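Local coordinates for protein MTH169 (Methanobacterium thermoautotrophicum, PDB 1GTD) that is of unspecified function here but belongs to the PurS-like family of small alpha/beta proteins, and assembles from four copies, at residues M4-R10 against T39-F45; V59-C63 against D74-S78. All coordinates share one frame; numbering follows the deposited sequence.

Contact 1 (M4-R10 against T39-F45)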
HETATM    1  N   MSE B   4      20.329 -14.444  -3.794  1.00 35.75           N
HETATM    2  CA  MSE B   4      19.732 -13.124  -3.649  1.00 37.47           C
HETATM    3  C   MSE B   4      18.593 -13.025  -4.673  1.00 33.94           C
HETATM    4  O   MSE B   4      18.829 -13.016  -5.886  1.00 31.27           O
HETATM    5  CB  MSE B   4      20.805 -12.075  -3.910  1.00 45.46           C
HETATM    6  CG  MSE B   4      20.453 -10.678  -3.481  1.00 57.14           C
HETATM    7 SE   MSE B   4      22.045  -9.643  -2.998  1.00 78.34          SE
HETATM    8  CE  MSE B   4      22.557  -9.004  -4.775  1.00 69.96           C
ATOM      9  N   VAL B   5      17.358 -12.958  -4.181  1.00 29.67           N
ATOM     10  CA  VAL B   5      16.187 -12.903  -5.051  1.00 26.34           C
ATOM     11  C   VAL B   5      15.524 -11.533  -5.134  1.00 25.89           C
ATOM     12  O   VAL B   5      15.421 -10.825  -4.137  1.00 25.31           O
ATOM     13  CB  VAL B   5      15.110 -13.917  -4.584  1.00 25.19           C
ATOM     14  CG1 VAL B   5      13.992 -14.018  -5.618  1.00 22.92           C
ATOM     15  CG2 VAL B   5      15.745 -15.274  -4.319  1.00 22.37           C
ATOM     16  N   GLU B   6      15.078 -11.165  -6.332  1.00 25.32           N
ATOM     17  CA  GLU B   6      14.376  -9.900  -6.529  1.00 24.60           C
ATOM     18  C   GLU B   6      13.153 -10.103  -7.416  1.00 22.67           C
ATOM     19  O   GLU B   6      13.276 -10.536  -8.567  1.00 21.66           O
ATOM     20  CB  GLU B   6      15.268  -8.840  -7.174  1.00 25.90           C
ATOM     21  CG  GLU B   6      14.491  -7.547  -7.451  1.00 28.80           C
ATOM     22  CD  GLU B   6      15.323  -6.457  -8.101  1.00 31.29           C
ATOM     23  OE1 GLU B   6      15.904  -6.709  -9.182  1.00 35.19           O
ATOM     24  OE2 GLU B   6      15.385  -5.341  -7.537  1.00 31.53           O
ATOM     25  N   VAL B   7      11.976  -9.792  -6.877  1.00 20.17           N
ATOM     26  CA  VAL B   7      10.731  -9.930  -7.630  1.00 17.87           C
ATOM     27  C   VAL B   7      10.107  -8.559  -7.868  1.00 18.36           C
ATOM     28  O   VAL B   7       9.774  -7.842  -6.920  1.00 17.73           O
ATOM     29  CB  VAL B   7       9.710 -10.808  -6.889  1.00 14.20           C
ATOM     30  CG1 VAL B   7       8.501 -11.043  -7.768  1.00 14.01           C
ATOM     31  CG2 VAL B   7      10.335 -12.128  -6.517  1.00 15.73           C
ATOM     32  N   ARG B   8       9.969  -8.191  -9.139  1.00 20.26           N
ATOM     33  CA  ARG B   8       9.377  -6.906  -9.502  1.00 21.36           C
ATOM     34  C   ARG B   8       7.964  -7.167  -9.997  1.00 21.50           C
ATOM     35  O   ARG B   8       7.750  -8.002 -10.870  1.00 23.40           O
ATOM     36  CB  ARG B   8      10.229  -6.227 -10.568  1.00 21.18           C
ATOM     37  CG  ARG B   8      11.687  -6.095 -10.138  1.00 22.74           C
ATOM     38  CD  ARG B   8      12.511  -5.359 -11.164  1.00 26.17           C
ATOM     39  NE  ARG B   8      12.116  -3.956 -11.254  1.00 31.65           N
ATOM     40  CZ  ARG B   8      12.793  -2.943 -10.712  1.00 32.98           C
ATOM     41  NH1 ARG B   8      13.917  -3.172 -10.034  1.00 32.80           N
ATOM     42  NH2 ARG B   8      12.342  -1.697 -10.848  1.00 31.98           N
ATOM     43  N   ILE B   9       6.998  -6.463  -9.416  1.00 21.89           N
ATOM     44  CA  ILE B   9       5.592  -6.647  -9.756  1.00 20.59           C
ATOM     45  C   ILE B   9       4.919  -5.371 -10.255  1.00 21.47           C
ATOM     46  O   ILE B   9       4.968  -4.335  -9.600  1.00 19.88           O
ATOM     47  CB  ILE B   9       4.847  -7.178  -8.528  1.00 20.26           C
ATOM     48  CG1 ILE B   9       5.617  -8.374  -7.969  1.00 21.97           C
ATOM     49  CG2 ILE B   9       3.448  -7.619  -8.898  1.00 20.06           C
ATOM     50  CD1 ILE B   9       5.119  -8.889  -6.642  1.00 21.96           C
ATOM     51  N   ARG B  10       4.277  -5.453 -11.419  1.00 24.13           N
ATOM     52  CA  ARG B  10       3.601  -4.292 -11.987  1.00 24.84           C
ATOM     53  C   ARG B  10       2.345  -4.686 -12.771  1.00 24.03           C
ATOM     54  O   ARG B  10       2.359  -5.632 -13.557  1.00 24.69           O
ATOM     55  CB  ARG B  10       4.572  -3.525 -12.883  1.00 27.23           C
ATOM     56  CG  ARG B  10       4.030  -2.209 -13.402  1.00 33.55           C
ATOM     57  CD  ARG B  10       5.110  -1.448 -14.140  1.00 37.55           C
ATOM     58  NE  ARG B  10       5.695  -2.259 -15.205  1.00 43.54           N
ATOM     59  CZ  ARG B  10       6.718  -1.875 -15.966  1.00 45.41           C
ATOM     60  NH1 ARG B  10       7.277  -0.683 -15.782  1.00 44.90           N
ATOM     61  NH2 ARG B  10       7.181  -2.685 -16.913  1.00 46.95           N
ATOM     62  N   THR B  39       3.609   2.571 -11.280  1.00 30.30           N
ATOM     63  CA  THR B  39       4.129   2.097  -9.996  1.00 29.25           C
ATOM     64  C   THR B  39       4.583   0.638 -10.065  1.00 28.46           C
ATOM     65  O   THR B  39       3.899  -0.210 -10.641  1.00 28.55           O
ATOM     66  CB  THR B  39       3.033   2.234  -8.891  1.00 29.86           C
ATOM     67  OG1 THR B  39       3.209   3.466  -8.176  1.00 29.28           O
ATOM     68  CG2 THR B  39       3.061   1.048  -7.933  1.00 31.29           C
ATOM     69  N   THR B  40       5.737   0.350  -9.475  1.00 26.39           N
ATOM     70  CA  THR B  40       6.265  -1.004  -9.457  1.00 24.04           C
ATOM     71  C   THR B  40       6.604  -1.349  -8.021  1.00 24.46           C
ATOM     72  O   THR B  40       7.085  -0.498  -7.262  1.00 25.17           O
ATOM     73  CB  THR B  40       7.550  -1.130 -10.291  1.00 24.68           C
ATOM     74  OG1 THR B  40       7.314  -0.656 -11.623  1.00 25.78           O
ATOM     75  CG2 THR B  40       7.993  -2.583 -10.351  1.00 24.98           C
ATOM     76  N   ASP B  41       6.347  -2.591  -7.641  1.00 23.60           N
ATOM     77  CA  ASP B  41       6.646  -3.038  -6.293  1.00 25.23           C
ATOM     78  C   ASP B  41       7.781  -4.021  -6.405  1.00 24.20           C
ATOM     79  O   ASP B  41       7.717  -4.950  -7.200  1.00 25.13           O
ATOM     80  CB  ASP B  41       5.431  -3.714  -5.671  1.00 28.39           C
ATOM     81  CG  ASP B  41       4.237  -2.800  -5.624  1.00 34.34           C
ATOM     82  OD1 ASP B  41       3.244  -3.079  -6.341  1.00 38.68           O
ATOM     83  OD2 ASP B  41       4.303  -1.789  -4.883  1.00 35.66           O
ATOM     84  N   VAL B  42       8.828  -3.817  -5.621  1.00 22.21           N
ATOM     85  CA  VAL B  42       9.957  -4.722  -5.685  1.00 19.54           C
ATOM     86  C   VAL B  42      10.183  -5.400  -4.346  1.00 19.58           C
ATOM     87  O   VAL B  42      10.310  -4.744  -3.315  1.00 17.51           O
ATOM     88  CB  VAL B  42      11.230  -3.980  -6.109  1.00 17.61           C
ATOM     89  CG1 VAL B  42      12.358  -4.976  -6.350  1.00 15.49           C
ATOM     90  CG2 VAL B  42      10.936  -3.147  -7.359  1.00 13.63           C
ATOM     91  N   ILE B  43      10.205  -6.727  -4.381  1.00 19.79           N
ATOM     92  CA  ILE B  43      10.426  -7.519  -3.192  1.00 20.01           C
ATOM     93  C   ILE B  43      11.766  -8.201  -3.366  1.00 21.44           C
ATOM     94  O   ILE B  43      12.007  -8.827  -4.397  1.00 21.92           O
ATOM     95  CB  ILE B  43       9.361  -8.589  -3.039  1.00 19.11           C
ATOM     96  CG1 ILE B  43       7.982  -7.946  -3.145  1.00 20.62           C
ATOM     97  CG2 ILE B  43       9.534  -9.296  -1.707  1.00 19.08           C
ATOM     98  CD1 ILE B  43       6.843  -8.932  -3.114  1.00 23.81           C
ATOM     99  N   THR B  44      12.639  -8.068  -2.370  1.00 22.67           N
ATOM    100  CA  THR B  44      13.951  -8.695  -2.424  1.00 24.75           C
ATOM    101  C   THR B  44      14.120  -9.564  -1.180  1.00 25.13           C
ATOM    102  O   THR B  44      13.515  -9.295  -0.148  1.00 24.80           O
ATOM    103  CB  THR B  44      15.080  -7.642  -2.459  1.00 25.57           C
ATOM    104  OG1 THR B  44      14.710  -6.548  -3.311  1.00 25.28           O
ATOM    105  CG2 THR B  44      16.341  -8.261  -3.016  1.00 27.11           C
ATOM    106  N   PHE B  45      14.932 -10.608  -1.275  1.00 27.00           N
ATOM    107  CA  PHE B  45      15.154 -11.492  -0.132  1.00 28.31           C
ATOM    108  C   PHE B  45      16.134 -12.615  -0.425  1.00 28.77           C
ATOM    109  O   PHE B  45      16.234 -13.109  -1.550  1.00 28.35           O
ATOM    110  CB  PHE B  45      13.825 -12.079   0.366  1.00 29.21           C
ATOM    111  CG  PHE B  45      13.102 -12.920  -0.653  1.00 30.66           C
ATOM    112  CD1 PHE B  45      13.399 -14.273  -0.798  1.00 30.83           C
ATOM    113  CD2 PHE B  45      12.133 -12.355  -1.481  1.00 32.13           C
ATOM    114  CE1 PHE B  45      12.741 -15.050  -1.756  1.00 31.13           C
ATOM    115  CE2 PHE B  45      11.469 -13.124  -2.446  1.00 31.41           C
ATOM    116  CZ  PHE B  45      11.778 -14.472  -2.580  1.00 30.41           C
TER
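Strands 4-10 and 39-45 run antiparallel at 166°, with Val5-Phe45, Val7-Ile43 and Ile9-Asp41 as hydrogen-bonded pairs and Glu6-Thr44 and Arg8-Val42 as the non-hydrogen-bonded pairs between them. Each hydrogen-bonded pair contributes two backbone bonds; the one from Val7 N to Ile43 O, 2.7 Å, is almost straight at 175°. On the face with Val5, Val7 and Ile9 the contact is mostly hydrocarbon. The Phe45 ring folds back beside Val5 because its CG sits between the backbone N and the carbonyl carbon (chi1 61°), and Val5 CB makes a CH-pi contact over one ring face, 4.0 Å from the centroid and offset toward the rim. Further along, the CD1 methyls of Ile9 and Ile43 meet at 3.9 Å.

The other face is mixed. Val42 spreads its two methyls between two charged chains: CG2 sits over the centre of the Arg8 guanidinium, 3.8 Å from CZ, while CG1 packs against CG of Glu6 at 3.5 Å. Arg8 and Glu6 themselves form only a long salt bridge.

Helix 59-67 covers the apolar face, Cys63 meeting Val7 and Leu67 meeting both isoleucines. Strand 73-81 bonds to the far edge of 3-11, and strand 37-47 pairs antiparallel with a strand of the second subunit, carrying the sheet across the interface.

Contact 2 (V59-C63 against D74-S78)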
ATOM      1  N   VAL B  59      10.449 -19.683  -6.054  1.00 30.66           N
ATOM      2  CA  VAL B  59      10.101 -18.280  -6.146  1.00 30.60           C
ATOM      3  C   VAL B  59       8.872 -18.193  -7.042  1.00 32.07           C
ATOM      4  O   VAL B  59       7.893 -17.524  -6.707  1.00 32.99           O
ATOM      5  CB  VAL B  59      11.247 -17.453  -6.748  1.00 29.53           C
ATOM      6  CG1 VAL B  59      10.845 -15.993  -6.816  1.00 30.57           C
ATOM      7  CG2 VAL B  59      12.504 -17.611  -5.901  1.00 27.49           C
ATOM      8  N   GLU B  60       8.915 -18.899  -8.170  1.00 32.90           N
ATOM      9  CA  GLU B  60       7.797 -18.908  -9.106  1.00 33.93           C
ATOM     10  C   GLU B  60       6.483 -19.318  -8.433  1.00 34.28           C
ATOM     11  O   GLU B  60       5.413 -18.829  -8.788  1.00 33.33           O
ATOM     12  CB  GLU B  60       8.095 -19.849 -10.272  1.00 34.77           C
ATOM     13  CG  GLU B  60       6.901 -20.104 -11.171  1.00 37.40           C
ATOM     14  CD  GLU B  60       6.335 -18.833 -11.791  1.00 39.39           C
ATOM     15  OE1 GLU B  60       5.268 -18.929 -12.439  1.00 40.64           O
ATOM     16  OE2 GLU B  60       6.952 -17.749 -11.639  1.00 37.30           O
ATOM     17  N   ASP B  61       6.563 -20.222  -7.465  1.00 35.52           N
ATOM     18  CA  ASP B  61       5.366 -20.650  -6.758  1.00 37.56           C
ATOM     19  C   ASP B  61       4.869 -19.509  -5.886  1.00 37.83           C
ATOM     20  O   ASP B  61       3.676 -19.215  -5.856  1.00 36.79           O
ATOM     21  CB  ASP B  61       5.654 -21.865  -5.870  1.00 39.92           C
ATOM     22  CG  ASP B  61       5.813 -23.149  -6.659  1.00 43.33           C
ATOM     23  OD1 ASP B  61       5.313 -23.226  -7.805  1.00 43.60           O
ATOM     24  OD2 ASP B  61       6.429 -24.096  -6.116  1.00 45.58           O
HETATM   25  N   MSE B  62       5.799 -18.875  -5.177  1.00 38.15           N
HETATM   26  CA  MSE B  62       5.477 -17.763  -4.294  1.00 38.40           C
HETATM   27  C   MSE B  62       4.773 -16.632  -5.032  1.00 36.53           C
HETATM   28  O   MSE B  62       3.843 -16.020  -4.501  1.00 36.36           O
HETATM   29  CB  MSE B  62       6.752 -17.236  -3.638  1.00 40.97           C
HETATM   30  CG  MSE B  62       7.417 -18.238  -2.711  1.00 45.16           C
HETATM   31 SE   MSE B  62       9.093 -17.595  -1.989  1.00 51.76          SE
HETATM   32  CE  MSE B  62       9.049 -15.838  -2.785  1.00 49.83           C
ATOM     33  N   CYS B  63       5.219 -16.350  -6.250  1.00 34.88           N
ATOM     34  CA  CYS B  63       4.604 -15.296  -7.050  1.00 35.63           C
ATOM     35  C   CYS B  63       3.194 -15.697  -7.458  1.00 34.93           C
ATOM     36  O   CYS B  63       2.275 -14.887  -7.426  1.00 35.67           O
ATOM     37  CB  CYS B  63       5.429 -15.017  -8.310  1.00 35.66           C
ATOM     38  SG  CYS B  63       7.044 -14.234  -8.024  1.00 34.59           S
ATOM     39  N   ASP B  74       2.183  -8.194 -14.053  1.00 20.99           N
ATOM     40  CA  ASP B  74       3.285  -8.675 -14.884  1.00 21.08           C
ATOM     41  C   ASP B  74       4.395  -8.689 -13.836  1.00 23.16           C
ATOM     42  O   ASP B  74       4.521  -7.727 -13.069  1.00 24.02           O
ATOM     43  CB  ASP B  74       3.686  -7.659 -15.971  1.00 19.19           C
ATOM     44  CG  ASP B  74       2.822  -7.734 -17.222  1.00 16.72           C
ATOM     45  OD1 ASP B  74       2.393  -8.843 -17.604  1.00 15.21           O
ATOM     46  OD2 ASP B  74       2.599  -6.669 -17.842  1.00 17.53           O
ATOM     47  N   TYR B  75       5.186  -9.754 -13.764  1.00 24.89           N
ATOM     48  CA  TYR B  75       6.258  -9.757 -12.785  1.00 25.73           C
ATOM     49  C   TYR B  75       7.586 -10.231 -13.342  1.00 26.21           C
ATOM     50  O   TYR B  75       7.636 -10.894 -14.373  1.00 27.48           O
ATOM     51  CB  TYR B  75       5.856 -10.564 -11.552  1.00 27.71           C
ATOM     52  CG  TYR B  75       5.516 -12.010 -11.804  1.00 30.18           C
ATOM     53  CD1 TYR B  75       6.394 -13.028 -11.425  1.00 31.63           C
ATOM     54  CD2 TYR B  75       4.306 -12.366 -12.400  1.00 30.93           C
ATOM     55  CE1 TYR B  75       6.076 -14.369 -11.628  1.00 33.27           C
ATOM     56  CE2 TYR B  75       3.976 -13.704 -12.613  1.00 33.24           C
ATOM     57  CZ  TYR B  75       4.865 -14.700 -12.222  1.00 33.81           C
ATOM     58  OH  TYR B  75       4.541 -16.021 -12.418  1.00 33.08           O
ATOM     59  N   ASP B  76       8.660  -9.839 -12.664  1.00 27.20           N
ATOM     60  CA  ASP B  76      10.029 -10.189 -13.035  1.00 27.54           C
ATOM     61  C   ASP B  76      10.698 -10.843 -11.848  1.00 27.64           C
ATOM     62  O   ASP B  76      10.491 -10.438 -10.702  1.00 28.27           O
ATOM     63  CB  ASP B  76      10.834  -8.938 -13.384  1.00 27.45           C
ATOM     64  CG  ASP B  76      10.695  -8.542 -14.817  1.00 29.21           C
ATOM     65  OD1 ASP B  76      11.511  -9.021 -15.631  1.00 30.20           O
ATOM     66  OD2 ASP B  76       9.771  -7.759 -15.134  1.00 31.73           O
ATOM     67  N   VAL B  77      11.512 -11.851 -12.117  1.00 27.28           N
ATOM     68  CA  VAL B  77      12.236 -12.518 -11.056  1.00 26.26           C
ATOM     69  C   VAL B  77      13.691 -12.626 -11.474  1.00 26.77           C
ATOM     70  O   VAL B  77      14.003 -13.144 -12.553  1.00 27.09           O
ATOM     71  CB  VAL B  77      11.678 -13.924 -10.774  1.00 25.39           C
ATOM     72  CG1 VAL B  77      12.493 -14.587  -9.665  1.00 24.48           C
ATOM     73  CG2 VAL B  77      10.222 -13.831 -10.359  1.00 24.21           C
ATOM     74  N   SER B  78      14.576 -12.099 -10.635  1.00 25.87           N
ATOM     75  CA  SER B  78      16.006 -12.159 -10.901  1.00 25.41           C
ATOM     76  C   SER B  78      16.652 -12.871  -9.724  1.00 24.64           C
ATOM     77  O   SER B  78      16.376 -12.559  -8.569  1.00 25.09           O
ATOM     78  CB  SER B  78      16.598 -10.751 -11.058  1.00 25.84           C
ATOM     79  OG  SER B  78      16.575 -10.039  -9.832  1.00 27.80           O
TER
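Tyr75 reaches from strand 74-78 to helix 59-63 and meets it at two places, its hydroxyl at Glu60 and one side of its ring at Cys63. With chi1 at 59°, the tyrosine ring is sent out across the gap between the two elements, whose axes are 10.1 Å apart. Glu60 comes in from the helix at about a right angle to the tyrosine side chain. A bend at chi2 turns its carboxylate to the hydroxyl, and the carboxylate and ring planes are 14° apart. OE1 of Glu60 lies 3.0 Å from Tyr75 OH, and OE2 lies at the ring edge, near its plane, 3.5 Å from Tyr75 CE1. Both carboxylate oxygens are within weak hydrogen-bonding range of the hydroxyl. Gln64, one residue beyond the helical segment, gives the stronger polar contact, a hydrogen bond between its NE2 and the same hydroxyl.

Cys63 approaches the ring obliquely. Its CB is 3.4 Å from Tyr75 CE1, and SG makes a sulfur-aromatic contact 4.5 Å from the ring centroid, 51° off the normal. The sulfur also touches Val77 CG2 at 4.0 Å, bridging the tyrosine and the valine. One turn earlier, Val59 and Val77 pass one another pointing oppositely, CG1 of one touching CG1 of the other at 3.6 Å. Val59 and Cys63 rest on Val7 of strand 3-11 as well.

The chemistry is thus graded, from valine methyls through a thiol and an aromatic ring to a hydroxyl whose firmer partner is Gln64 NE2, the carboxylate being a weak one. The apolar part packs helix against sheet, while the polar partners would fix the position of the hydroxyl end.

Both contacts build on the chain's three-stranded antiparallel sheet, which the second subunit extends. Contact 1 joins its central strand to the outer strand 37-47; contact 2 lays helix 59-67 against the other outer strand, 73-81. Their centres are 8 Å apart, and they meet through probable backbone bonds, Arg8 O to Asp76 N and Arg10 O to Asp74 N. Contact 1, nearer the middle of the chain, owes its order to a backbone ladder and buries 695 Å². Contact 2, more peripheral, buries 213 Å² through side chains. Contact 1 divides a largely apolar face from a mixed one, while contact 2 passes from apolar packing to a polar end. Its helix meets Tyr32 of the second subunit through Asp61 and Met62.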